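PDB 5Z06: BDI_3064 protein from Parabacteroides distasonis ATCC 8503, which hydrolyses linear beta-1,2-glucan and beta-1,2-glucooligosaccharides of four or more glucose units from the non-reducing end, releasing sophorose. Local coordinates for residues 71-76 with 592-597; 644-650 with 662-668; 16-22 with 654-659; 529-535 with 597-603. All blocks are in the same frame, centred on the assembly; numbering follows the deposited sequence.

Contact 1. Residues 71-76 with 592-597; sequences QYCPVR and DFAWNY
The salt bridge between Arg76 and Asp592 ties the loop after strand 65-71 to the hairpin of strands 590-592 and 597-599. Arg76 meets the carboxylate side-on with two nitrogens. Its NE gives a bond of 2.9 Å to Asp592 OD2. Its NH2 gives one of 2.7 Å to Asp592 OD1. Both oxygens are met on the syn side, and the guanidinium and carboxylate planes are only 20° apart. The arginine chain runs extended as far as CD and bends at chi3 (-67°), which turns this edge of the guanidinium to the aspartate. A water adds a second link, accepting from Arg76 N and donating to Asp592 OD2. Arg76 NH1 is used in a further salt bridge to Glu312. With a leucine in its place, Asp592 and Glu312 would probably be left without the positive charge they share.

The other end of the contact is mostly apolar. Pro74 CD packs 3.4 Å from Trp595 CZ3, with Pro74 CG beside CE3 of the same ring. Gln71 OE1 lies at the indole edge, 3.4 Å from Trp595 CZ2, while Gln71 NE2 is bonded to Glu69. Tyr22 meets the Trp595 ring edge-to-face. Strand 65-71 belongs to the five-stranded antiparallel sheet of the N-terminal part, so the contact joins that sheet to the hairpin in the glycoamylase-like region.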
# COMPACT_ATOMS: atom_id res chain seq x y z
N GLN A 71 -4.23 5.76 -19.24
CA GLN A 71 -3.53 6.65 -18.34
C GLN A 71 -2.49 5.92 -17.51
O GLN A 71 -2.75 4.83 -16.95
CB GLN A 71 -4.51 7.35 -17.43
CG GLN A 71 -5.50 8.23 -18.16
CD GLN A 71 -6.75 8.50 -17.37
OE1 GLN A 71 -6.93 7.97 -16.28
NE2 GLN A 71 -7.64 9.31 -17.92
N TYR A 72 -1.31 6.52 -17.43
CA TYR A 72 -0.28 6.04 -16.52
C TYR A 72 -0.84 6.14 -15.12
O TYR A 72 -1.40 7.17 -14.77
CB TYR A 72 1.02 6.87 -16.60
CG TYR A 72 1.99 6.48 -15.51
CD1 TYR A 72 2.68 5.28 -15.57
CD2 TYR A 72 2.20 7.31 -14.42
CE1 TYR A 72 3.56 4.91 -14.58
CE2 TYR A 72 3.08 6.95 -13.41
CZ TYR A 72 3.76 5.75 -13.49
OH TYR A 72 4.62 5.40 -12.47
N CYS A 73 -0.70 5.07 -14.35
CA CYS A 73 -1.23 4.98 -12.97
C CYS A 73 -0.10 5.34 -12.03
O CYS A 73 0.82 4.56 -11.89
CB CYS A 73 -1.73 3.54 -12.68
SG CYS A 73 -2.03 3.16 -10.93
N PRO A 74 -0.11 6.56 -11.45
CA PRO A 74 0.99 6.89 -10.54
C PRO A 74 0.98 6.01 -9.31
O PRO A 74 -0.08 5.65 -8.81
CB PRO A 74 0.73 8.35 -10.15
CG PRO A 74 -0.72 8.54 -10.44
CD PRO A 74 -0.95 7.73 -11.68
N VAL A 75 2.16 5.62 -8.87
CA VAL A 75 2.27 4.76 -7.72
C VAL A 75 3.33 5.39 -6.84
O VAL A 75 4.43 5.71 -7.32
CB VAL A 75 2.66 3.34 -8.12
CG1 VAL A 75 2.77 2.45 -6.90
CG2 VAL A 75 1.66 2.75 -9.11
N ARG A 76 2.99 5.55 -5.56
CA ARG A 76 3.89 6.11 -4.57
C ARG A 76 5.27 5.48 -4.72
O ARG A 76 5.41 4.24 -4.81
CB ARG A 76 3.33 5.86 -3.17
CG ARG A 76 4.23 6.29 -2.02
CD ARG A 76 3.59 5.90 -0.70
NE ARG A 76 2.38 6.67 -0.49
CZ ARG A 76 2.27 7.77 0.25
NH1 ARG A 76 3.28 8.27 0.97
NH2 ARG A 76 1.09 8.37 0.31
N ASP A 592 -3.54 5.82 -0.08
CA ASP A 592 -3.50 6.30 -1.46
C ASP A 592 -4.78 5.89 -2.20
O ASP A 592 -5.31 4.83 -1.98
CB ASP A 592 -2.24 5.83 -2.19
CG ASP A 592 -1.00 6.57 -1.74
OD1 ASP A 592 -1.13 7.56 -0.97
OD2 ASP A 592 0.11 6.18 -2.15
N PHE A 593 -5.28 6.80 -3.03
CA PHE A 593 -6.37 6.49 -3.93
C PHE A 593 -5.79 6.64 -5.34
O PHE A 593 -4.61 6.41 -5.53
CB PHE A 593 -7.57 7.40 -3.60
CG PHE A 593 -8.84 7.12 -4.39
CD1 PHE A 593 -9.21 5.81 -4.74
CD2 PHE A 593 -9.65 8.20 -4.80
CE1 PHE A 593 -10.37 5.59 -5.46
CE2 PHE A 593 -10.79 7.97 -5.54
CZ PHE A 593 -11.16 6.66 -5.86
N ALA A 594 -6.60 7.03 -6.31
CA ALA A 594 -6.28 6.89 -7.72
C ALA A 594 -5.14 7.82 -8.14
O ALA A 594 -4.28 7.43 -8.89
CB ALA A 594 -7.52 7.21 -8.53
N TRP A 595 -5.19 9.05 -7.65
CA TRP A 595 -4.26 10.11 -8.01
C TRP A 595 -3.56 10.79 -6.84
O TRP A 595 -2.62 11.53 -7.06
CB TRP A 595 -5.02 11.18 -8.77
CG TRP A 595 -5.72 10.60 -9.95
CD1 TRP A 595 -7.04 10.33 -10.07
CD2 TRP A 595 -5.10 10.17 -11.16
NE1 TRP A 595 -7.30 9.78 -11.31
CE2 TRP A 595 -6.12 9.67 -11.99
CE3 TRP A 595 -3.78 10.18 -11.63
CZ2 TRP A 595 -5.87 9.16 -13.27
CZ3 TRP A 595 -3.52 9.66 -12.90
CH2 TRP A 595 -4.57 9.18 -13.71
N ASN A 596 -4.02 10.57 -5.62
CA ASN A 596 -3.49 11.29 -4.47
C ASN A 596 -3.74 10.52 -3.19
O ASN A 596 -4.53 9.57 -3.16
CB ASN A 596 -4.16 12.66 -4.34
CG ASN A 596 -5.68 12.55 -4.40
OD1 ASN A 596 -6.34 12.13 -3.43
ND2 ASN A 596 -6.25 12.93 -5.54
N TYR A 597 -3.08 10.98 -2.14
CA TYR A 597 -3.32 10.50 -0.82
C TYR A 597 -4.65 11.07 -0.35
O TYR A 597 -5.02 12.18 -0.71
CB TYR A 597 -2.21 10.94 0.09
CG TYR A 597 -2.41 10.62 1.56
CD1 TYR A 597 -2.19 9.32 2.06
CD2 TYR A 597 -2.81 11.62 2.45
CE1 TYR A 597 -2.35 9.05 3.41
CE2 TYR A 597 -2.98 11.34 3.80
CZ TYR A 597 -2.73 10.07 4.28
OH TYR A 597 -2.90 9.80 5.62
O HOH W 1 0.22 5.24 -4.72

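Contact 2. Residues 644-650 with 662-668; sequences GEYGFRD and LFMGLNQ
Phe663 fills the tight half of this contact, packed into the type I beta turn from Gly644 to Gly647. Tyr646 CB sits over one face of the phenyl ring, 3.8 Å from its centroid, in a CH-pi contact. The Tyr646 ring also turns its edge to the Phe663 face, with the planes at 71°. Backbone atoms line the phenyl edge: Gly647 O is 3.3 Å from Phe663 CE1, and Phe648 O and Gly644 CA lie near the ring plane too. Beside the ring, Gln668 NE2 bonds to two carbonyls. The bond to Tyr646 O, 2.7 Å, is the straighter and lies in the amide plane. The bond to Phe648 O, 3.0 Å, is bent (137°) and off that plane. The Gln668 chain bends at chi2 (-49°), which curls its amide back to them.

The other side is polar and wetter, although the residues there are buried as well. Asp650 N reaches Leu662 O at 3.2 Å. Asn667 ND2 bonds to the syn lone pair of Asp650 OD1, with amide and carboxylate nearly coplanar; it is modelled at only 2.5 Å, too short to be taken literally. One water donates to Asp650 OD1 and Gln668 OE1 and accepts from Met664 N. Another accepts from Arg649 NH1, bonds weakly to Leu662 O and lies over the rim of the second Phe663 face. Gln668 thus holds the start of helix 665-680 to the turn and strand 647-648, and Asn667 holds it to Asp650, which implies that buried carbonyls and a carboxylate oxygen are satisfied locally.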
# COMPACT_ATOMS: atom_id res chain seq x y z
N GLY A 644 -4.12 -10.38 -2.02
CA GLY A 644 -2.88 -10.44 -2.74
C GLY A 644 -1.80 -11.10 -1.91
O GLY A 644 -2.07 -11.65 -0.82
N GLU A 645 -0.58 -10.95 -2.40
CA GLU A 645 0.59 -11.68 -1.93
C GLU A 645 1.03 -11.23 -0.56
O GLU A 645 1.64 -12.02 0.18
CB GLU A 645 1.75 -11.50 -2.91
CG GLU A 645 1.54 -12.17 -4.26
CD GLU A 645 0.61 -11.44 -5.20
OE1 GLU A 645 0.20 -10.31 -4.92
OE2 GLU A 645 0.31 -12.02 -6.25
N TYR A 646 0.75 -9.95 -0.24
CA TYR A 646 1.13 -9.39 1.03
C TYR A 646 -0.08 -9.02 1.89
O TYR A 646 0.00 -8.15 2.74
CB TYR A 646 2.06 -8.21 0.84
CG TYR A 646 3.44 -8.55 0.30
CD1 TYR A 646 4.08 -9.76 0.59
CD2 TYR A 646 4.11 -7.65 -0.48
CE1 TYR A 646 5.32 -10.03 0.07
CE2 TYR A 646 5.37 -7.92 -0.97
CZ TYR A 646 5.96 -9.11 -0.68
OH TYR A 646 7.19 -9.35 -1.19
N GLY A 647 -1.17 -9.75 1.70
CA GLY A 647 -2.39 -9.52 2.44
C GLY A 647 -3.32 -8.79 1.51
O GLY A 647 -3.20 -8.88 0.29
N PHE A 648 -4.24 -8.04 2.07
CA PHE A 648 -5.20 -7.34 1.24
C PHE A 648 -4.54 -6.17 0.59
O PHE A 648 -3.66 -5.54 1.17
CB PHE A 648 -6.42 -6.88 2.01
CG PHE A 648 -7.20 -8.00 2.61
CD1 PHE A 648 -8.14 -8.68 1.86
CD2 PHE A 648 -7.01 -8.37 3.93
CE1 PHE A 648 -8.88 -9.70 2.43
CE2 PHE A 648 -7.73 -9.41 4.49
CZ PHE A 648 -8.66 -10.07 3.73
N ARG A 649 -4.99 -5.85 -0.61
CA ARG A 649 -4.52 -4.65 -1.27
C ARG A 649 -4.88 -3.44 -0.45
O ARG A 649 -5.79 -3.46 0.36
CB ARG A 649 -5.08 -4.56 -2.68
CG ARG A 649 -4.57 -5.72 -3.50
CD ARG A 649 -4.92 -5.61 -4.96
NE ARG A 649 -4.59 -6.87 -5.60
CZ ARG A 649 -3.36 -7.23 -5.96
NH1 ARG A 649 -2.32 -6.41 -5.77
NH2 ARG A 649 -3.18 -8.41 -6.52
N ASP A 650 -4.12 -2.38 -0.63
CA ASP A 650 -4.20 -1.24 0.27
C ASP A 650 -5.59 -0.63 0.41
O ASP A 650 -5.98 -0.22 1.50
CB ASP A 650 -3.25 -0.17 -0.17
CG ASP A 650 -3.01 0.85 0.89
OD1 ASP A 650 -2.73 0.43 2.03
OD2 ASP A 650 -3.08 2.06 0.58
N LEU A 662 -0.85 -1.24 -4.82
CA LEU A 662 0.24 -1.39 -3.86
C LEU A 662 -0.20 -2.02 -2.56
O LEU A 662 -1.39 -2.09 -2.23
CB LEU A 662 0.94 -0.02 -3.60
CG LEU A 662 0.13 1.22 -3.21
CD1 LEU A 662 -0.41 1.15 -1.80
CD2 LEU A 662 1.02 2.44 -3.30
N PHE A 663 0.81 -2.45 -1.83
CA PHE A 663 0.71 -2.73 -0.43
C PHE A 663 1.50 -1.67 0.29
O PHE A 663 2.61 -1.31 -0.12
CB PHE A 663 1.29 -4.10 -0.14
CG PHE A 663 0.63 -5.17 -0.91
CD1 PHE A 663 -0.55 -5.73 -0.44
CD2 PHE A 663 1.15 -5.59 -2.13
CE1 PHE A 663 -1.19 -6.70 -1.17
CE2 PHE A 663 0.52 -6.58 -2.85
CZ PHE A 663 -0.65 -7.13 -2.38
N MET A 664 0.95 -1.23 1.40
CA MET A 664 1.48 -0.06 2.09
C MET A 664 2.08 -0.53 3.40
O MET A 664 1.43 -1.25 4.14
CB MET A 664 0.35 0.92 2.32
CG MET A 664 0.79 2.30 2.68
SD MET A 664 1.45 3.20 1.27
CE MET A 664 2.03 4.61 2.21
N GLY A 665 3.32 -0.11 3.68
CA GLY A 665 4.01 -0.45 4.93
C GLY A 665 3.23 -0.06 6.16
O GLY A 665 3.21 -0.81 7.15
N LEU A 666 2.61 1.11 6.11
CA LEU A 666 1.80 1.58 7.23
C LEU A 666 0.58 0.72 7.50
O LEU A 666 0.11 0.69 8.63
CB LEU A 666 1.30 3.00 6.98
CG LEU A 666 2.24 4.17 7.14
CD1 LEU A 666 1.49 5.40 6.67
CD2 LEU A 666 2.65 4.33 8.60
N ASN A 667 0.03 0.07 6.47
CA ASN A 667 -1.30 -0.50 6.58
C ASN A 667 -1.34 -2.00 6.81
O ASN A 667 -2.35 -2.53 7.28
CB ASN A 667 -2.12 -0.13 5.34
CG ASN A 667 -2.41 1.36 5.26
OD1 ASN A 667 -2.30 2.04 6.26
ND2 ASN A 667 -2.80 1.86 4.10
N GLN A 668 -0.27 -2.70 6.51
CA GLN A 668 -0.34 -4.17 6.60
C GLN A 668 -0.04 -4.62 8.00
O GLN A 668 -0.73 -5.48 8.53
CB GLN A 668 0.59 -4.85 5.59
CG GLN A 668 0.36 -4.58 4.11
CD GLN A 668 -1.07 -4.73 3.68
OE1 GLN A 668 -1.86 -3.82 3.87
NE2 GLN A 668 -1.44 -5.91 3.12
O HOH W 2 -4.43 -3.96 3.47
O HOH W 3 -2.13 -3.95 -4.51
O HOH W 4 -1.64 -1.87 2.10

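Contact 3. Residues 16-22 with 654-659; sequences MKGDYFY and LTVNWV
Asn657 ND2 bonds to two groups of the loop 16-22, Lys17 O at 2.8 Å and Asp19 OD1 at 3.0 Å. Both acceptors lie close to the amide plane, but Asp19 is met from above its carboxylate plane. Asn657 CG stands anti to the backbone N (chi1 -162°), carrying the amide toward the loop. Met16 passes Asn657 in the opposite direction and sets CE 3.4 Å from Asn657 OD1. Its SD rests on Val659 CG1. With a leucine at Asn657, Lys17 O and Asp19 OD1 would probably lose the donor they share.

Asn657 and Trp658 both face Asn653 and form a G1 beta bulge in the hairpin of strands 652-653 and 658-659. Asn657, at positive phi (61°), takes its first position. In the aromatic cluster beside it, Trp658 turns its indole edge to the face of Phe21, with CD1 3.8 Å from Phe21 CG. Trp658 NE1 bonds to Tyr22 OH at 2.9 Å. A water joins Asp19 O, Phe21 N and Asn657 O.

Second-shell groups position these. Arg37 holds Asp19 OD2 in a salt bridge. Ala594 O bonds to Tyr22 OH, and Phe593 meets the Trp658 ring edge-to-face. Phe641 of helix 639-642 packs on Met16, Leu654 and Val659.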
# COMPACT_ATOMS: atom_id res chain seq x y z
N MET A 16 -8.86 -4.92 -11.53
CA MET A 16 -10.32 -5.06 -11.52
C MET A 16 -10.82 -5.63 -12.84
O MET A 16 -10.24 -5.38 -13.89
CB MET A 16 -10.99 -3.71 -11.23
CG MET A 16 -10.67 -3.13 -9.87
SD MET A 16 -11.11 -4.23 -8.51
CE MET A 16 -12.60 -3.47 -7.87
N LYS A 17 -11.91 -6.39 -12.78
CA LYS A 17 -12.58 -6.85 -13.98
C LYS A 17 -13.42 -5.74 -14.53
O LYS A 17 -13.57 -4.69 -13.90
CB LYS A 17 -13.47 -8.06 -13.68
CG LYS A 17 -12.66 -9.29 -13.34
CD LYS A 17 -13.51 -10.38 -12.71
CE LYS A 17 -12.61 -11.39 -12.00
NZ LYS A 17 -13.42 -12.27 -11.10
N GLY A 18 -13.93 -6.00 -15.73
CA GLY A 18 -14.99 -5.22 -16.33
C GLY A 18 -14.49 -4.03 -17.11
O GLY A 18 -14.66 -3.96 -18.29
N ASP A 19 -13.87 -3.10 -16.40
CA ASP A 19 -13.38 -1.88 -16.99
C ASP A 19 -12.16 -1.37 -16.23
O ASP A 19 -11.88 -1.80 -15.13
CB ASP A 19 -14.48 -0.82 -16.97
CG ASP A 19 -15.02 -0.54 -15.56
OD1 ASP A 19 -14.37 0.13 -14.74
OD2 ASP A 19 -16.13 -0.99 -15.28
N TYR A 20 -11.45 -0.43 -16.85
CA TYR A 20 -10.13 -0.04 -16.41
C TYR A 20 -10.15 1.41 -15.95
O TYR A 20 -10.40 2.34 -16.72
CB TYR A 20 -9.08 -0.24 -17.50
CG TYR A 20 -7.69 0.00 -16.96
CD1 TYR A 20 -7.24 -0.71 -15.84
CD2 TYR A 20 -6.85 0.97 -17.51
CE1 TYR A 20 -5.98 -0.48 -15.31
CE2 TYR A 20 -5.58 1.18 -16.98
CZ TYR A 20 -5.16 0.45 -15.87
OH TYR A 20 -3.94 0.63 -15.27
N PHE A 21 -9.89 1.58 -14.66
CA PHE A 21 -10.07 2.84 -14.04
C PHE A 21 -9.24 3.88 -14.75
O PHE A 21 -9.74 4.94 -15.06
CB PHE A 21 -9.72 2.81 -12.54
CG PHE A 21 -9.78 4.16 -11.94
CD1 PHE A 21 -10.98 4.66 -11.49
CD2 PHE A 21 -8.68 4.98 -11.94
CE1 PHE A 21 -11.07 5.94 -10.99
CE2 PHE A 21 -8.76 6.27 -11.46
CZ PHE A 21 -9.95 6.75 -10.97
N TYR A 22 -7.99 3.55 -15.04
CA TYR A 22 -7.04 4.50 -15.62
C TYR A 22 -7.13 4.52 -17.13
O TYR A 22 -6.14 4.33 -17.83
CB TYR A 22 -5.64 4.12 -15.20
CG TYR A 22 -5.42 4.27 -13.73
CD1 TYR A 22 -5.23 5.52 -13.16
CD2 TYR A 22 -5.41 3.17 -12.90
CE1 TYR A 22 -5.02 5.67 -11.80
CE2 TYR A 22 -5.21 3.31 -11.54
CZ TYR A 22 -5.00 4.55 -11.01
OH TYR A 22 -4.80 4.63 -9.67
N LEU A 654 -15.24 0.12 -5.01
CA LEU A 654 -16.17 -0.57 -5.91
C LEU A 654 -17.00 0.42 -6.72
O LEU A 654 -17.44 0.10 -7.81
CB LEU A 654 -17.07 -1.54 -5.17
CG LEU A 654 -16.31 -2.72 -4.54
CD1 LEU A 654 -17.27 -3.54 -3.70
CD2 LEU A 654 -15.65 -3.57 -5.61
N THR A 655 -17.16 1.63 -6.21
CA THR A 655 -18.02 2.61 -6.87
C THR A 655 -17.43 3.04 -8.19
O THR A 655 -18.15 3.12 -9.17
CB THR A 655 -18.32 3.79 -5.95
OG1 THR A 655 -18.94 3.28 -4.77
CG2 THR A 655 -19.28 4.81 -6.60
N VAL A 656 -16.12 3.27 -8.21
CA VAL A 656 -15.42 3.63 -9.43
C VAL A 656 -14.63 2.48 -10.04
O VAL A 656 -13.92 2.67 -11.05
CB VAL A 656 -14.49 4.85 -9.19
CG1 VAL A 656 -15.26 5.99 -8.55
CG2 VAL A 656 -13.28 4.50 -8.35
N ASN A 657 -14.72 1.30 -9.44
CA ASN A 657 -14.07 0.08 -9.94
C ASN A 657 -12.54 0.21 -9.98
O ASN A 657 -11.89 0.09 -11.03
CB ASN A 657 -14.61 -0.37 -11.29
CG ASN A 657 -14.26 -1.80 -11.58
OD1 ASN A 657 -14.30 -2.61 -10.68
ND2 ASN A 657 -13.84 -2.11 -12.79
N TRP A 658 -11.99 0.47 -8.80
CA TRP A 658 -10.59 0.71 -8.58
C TRP A 658 -10.10 -0.15 -7.40
O TRP A 658 -10.80 -0.35 -6.42
CB TRP A 658 -10.38 2.19 -8.27
CG TRP A 658 -8.98 2.55 -7.96
CD1 TRP A 658 -8.01 2.91 -8.84
CD2 TRP A 658 -8.38 2.56 -6.67
NE1 TRP A 658 -6.84 3.17 -8.17
CE2 TRP A 658 -7.04 2.96 -6.83
CE3 TRP A 658 -8.86 2.28 -5.39
CZ2 TRP A 658 -6.17 3.09 -5.77
CZ3 TRP A 658 -8.00 2.40 -4.34
CH2 TRP A 658 -6.67 2.81 -4.53
N VAL A 659 -8.89 -0.66 -7.51
CA VAL A 659 -8.18 -1.23 -6.39
C VAL A 659 -6.75 -0.72 -6.43
O VAL A 659 -6.18 -0.47 -7.49
CB VAL A 659 -8.27 -2.77 -6.36
CG1 VAL A 659 -7.59 -3.38 -7.58
CG2 VAL A 659 -7.66 -3.33 -5.07
O HOH W 5 -10.38 -0.56 -13.16
O HOH W 6 -13.04 2.05 -13.65

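Contact 4. Residues 529-535 with 597-603; sequences SNGGPLF and YQAQEPM
Glu601 OE1 takes hydrogen bonds from two waters, which link it to the loop 529-535. One water lies 2.7 Å from Glu601 OE1 and accepts from Ser529 OG. The other lies 2.6 Å from Glu601 OE1, donates to Asn530 OD1 and accepts from Gly532 N. Pro602, the centre of an inverse gamma turn, offers its O to Asn530 ND2 in a direct bond 2.7 Å long and nearly straight at 168°. Asn530 CG stands between its own backbone N and carbonyl carbon (chi1 64°), which lays the amide alongside Pro602. Met603 bends back along the same asparagine, with SD 3.6 Å from Asn530 ND2 and CE 3.6 Å from Ser529 OG.

Further along, Pro533 and Glu601 lie side by side. Pro533 CA makes a CA-H...O contact of 3.1 Å with Gln600 O, and Pro533 CG packs loosely on Ala599 CB. Gln600 OE1 bonds to a glycerol, probably from the crystallisation liquor. Helix 556-573 packs on both segments, with Ile566 on Asn530 and with Asn567 and Tyr570 on Pro602. At the far end, strand 597-599 pairs with strand 590-592, and Ala590 touches both Phe535 and Tyr597.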
# COMPACT_ATOMS: atom_id res chain seq x y z
N SER A 529 -14.06 15.57 15.42
CA SER A 529 -15.14 15.12 14.57
C SER A 529 -15.68 13.81 15.14
O SER A 529 -15.82 13.72 16.37
CB SER A 529 -14.64 15.01 13.13
OG SER A 529 -15.73 14.84 12.26
N ASN A 530 -15.99 12.81 14.30
CA ASN A 530 -16.44 11.53 14.82
C ASN A 530 -15.33 10.49 14.94
O ASN A 530 -15.62 9.30 15.04
CB ASN A 530 -17.69 10.99 14.08
CG ASN A 530 -17.45 10.68 12.62
OD1 ASN A 530 -16.36 10.87 12.10
ND2 ASN A 530 -18.49 10.20 11.96
N GLY A 531 -14.08 10.95 14.97
CA GLY A 531 -12.92 10.10 15.27
C GLY A 531 -11.75 10.25 14.33
O GLY A 531 -10.63 9.85 14.66
N GLY A 532 -12.00 10.83 13.15
CA GLY A 532 -10.98 10.98 12.16
C GLY A 532 -10.79 9.68 11.41
O GLY A 532 -11.57 8.73 11.56
N PRO A 533 -9.74 9.62 10.56
CA PRO A 533 -9.41 8.36 9.93
C PRO A 533 -9.24 7.30 10.99
O PRO A 533 -8.68 7.58 12.07
CB PRO A 533 -8.07 8.64 9.26
CG PRO A 533 -7.98 10.13 9.15
CD PRO A 533 -8.75 10.66 10.30
N LEU A 534 -9.74 6.11 10.70
CA LEU A 534 -9.72 5.06 11.70
C LEU A 534 -8.34 4.59 12.11
O LEU A 534 -8.21 3.97 13.17
CB LEU A 534 -10.56 3.87 11.26
CG LEU A 534 -11.04 2.91 12.33
CD1 LEU A 534 -11.81 3.63 13.42
CD2 LEU A 534 -11.92 1.84 11.69
N PHE A 535 -7.30 4.87 11.33
CA PHE A 535 -5.95 4.48 11.74
C PHE A 535 -5.48 5.19 13.00
O PHE A 535 -4.53 4.75 13.65
CB PHE A 535 -4.93 4.65 10.61
CG PHE A 535 -4.43 6.05 10.43
CD1 PHE A 535 -3.33 6.50 11.14
CD2 PHE A 535 -5.02 6.91 9.51
CE1 PHE A 535 -2.82 7.78 10.97
CE2 PHE A 535 -4.53 8.21 9.34
CZ PHE A 535 -3.43 8.64 10.06
N TYR A 597 -3.08 10.98 -2.14
CA TYR A 597 -3.32 10.50 -0.82
C TYR A 597 -4.65 11.07 -0.35
O TYR A 597 -5.02 12.18 -0.71
CB TYR A 597 -2.21 10.94 0.09
CG TYR A 597 -2.41 10.62 1.56
CD1 TYR A 597 -2.19 9.32 2.06
CD2 TYR A 597 -2.81 11.62 2.45
CE1 TYR A 597 -2.35 9.05 3.41
CE2 TYR A 597 -2.98 11.34 3.80
CZ TYR A 597 -2.73 10.07 4.28
OH TYR A 597 -2.90 9.80 5.62
N GLN A 598 -5.36 10.30 0.45
CA GLN A 598 -6.59 10.79 1.06
C GLN A 598 -6.70 10.25 2.47
O GLN A 598 -6.35 9.09 2.72
CB GLN A 598 -7.80 10.40 0.22
CG GLN A 598 -7.87 8.95 -0.21
CD GLN A 598 -9.16 8.63 -0.94
OE1 GLN A 598 -9.70 9.45 -1.67
NE2 GLN A 598 -9.65 7.42 -0.76
N ALA A 599 -7.16 11.09 3.38
CA ALA A 599 -7.27 10.71 4.79
C ALA A 599 -8.76 10.51 5.06
O ALA A 599 -9.40 11.39 5.59
CB ALA A 599 -6.64 11.78 5.68
N GLN A 600 -9.31 9.37 4.67
CA GLN A 600 -10.75 9.19 4.70
C GLN A 600 -11.26 9.01 6.10
O GLN A 600 -10.53 8.54 7.00
CB GLN A 600 -11.19 8.01 3.82
CG GLN A 600 -10.83 8.13 2.36
CD GLN A 600 -11.36 9.41 1.73
OE1 GLN A 600 -10.91 10.50 2.06
NE2 GLN A 600 -12.32 9.27 0.81
N GLU A 601 -12.51 9.38 6.28
CA GLU A 601 -13.18 9.33 7.59
C GLU A 601 -14.62 8.94 7.35
O GLU A 601 -15.11 9.12 6.23
CB GLU A 601 -13.17 10.70 8.29
CG GLU A 601 -11.89 11.49 8.20
CD GLU A 601 -12.05 12.91 8.74
OE1 GLU A 601 -13.06 13.18 9.43
OE2 GLU A 601 -11.15 13.72 8.48
N PRO A 602 -15.34 8.50 8.41
CA PRO A 602 -16.78 8.29 8.29
C PRO A 602 -17.51 9.64 8.35
O PRO A 602 -18.26 9.94 9.29
CB PRO A 602 -17.11 7.38 9.48
CG PRO A 602 -16.10 7.74 10.52
CD PRO A 602 -14.85 8.15 9.77
N MET A 603 -17.28 10.44 7.32
CA MET A 603 -17.86 11.76 7.14
C MET A 603 -17.99 11.95 5.63
O MET A 603 -17.03 11.64 4.91
CB MET A 603 -16.91 12.82 7.71
CG MET A 603 -16.77 12.81 9.23
SD MET A 603 -18.31 13.24 10.08
CE MET A 603 -18.32 15.01 9.76
O HOH W 7 -14.53 15.35 9.99
O HOH W 8 -13.92 11.92 11.51

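How the contacts relate
Contact 2 is wholly buried near the centre of the chain, and contact 4 is mostly buried farther out. Contacts 1 and 3 are only partly buried. These two join the N-terminal beta part to the glycoamylase-like region, while contacts 2 and 4 lie within that region. Contact 1 relies on a salt bridge, contact 3 on an asparagine amide and aromatic rings. Contact 2 adds an aromatic core of Phe663 and Tyr646 to amides and water, while contact 4 relies on prolines, one amide and waters. Contacts 1 and 3 meet through Tyr22 and Ala594. Contacts 1 and 4 share Tyr597. Met664 of contact 2 packs against Arg76 of contact 1, and Arg649 touches Val659 of contact 3.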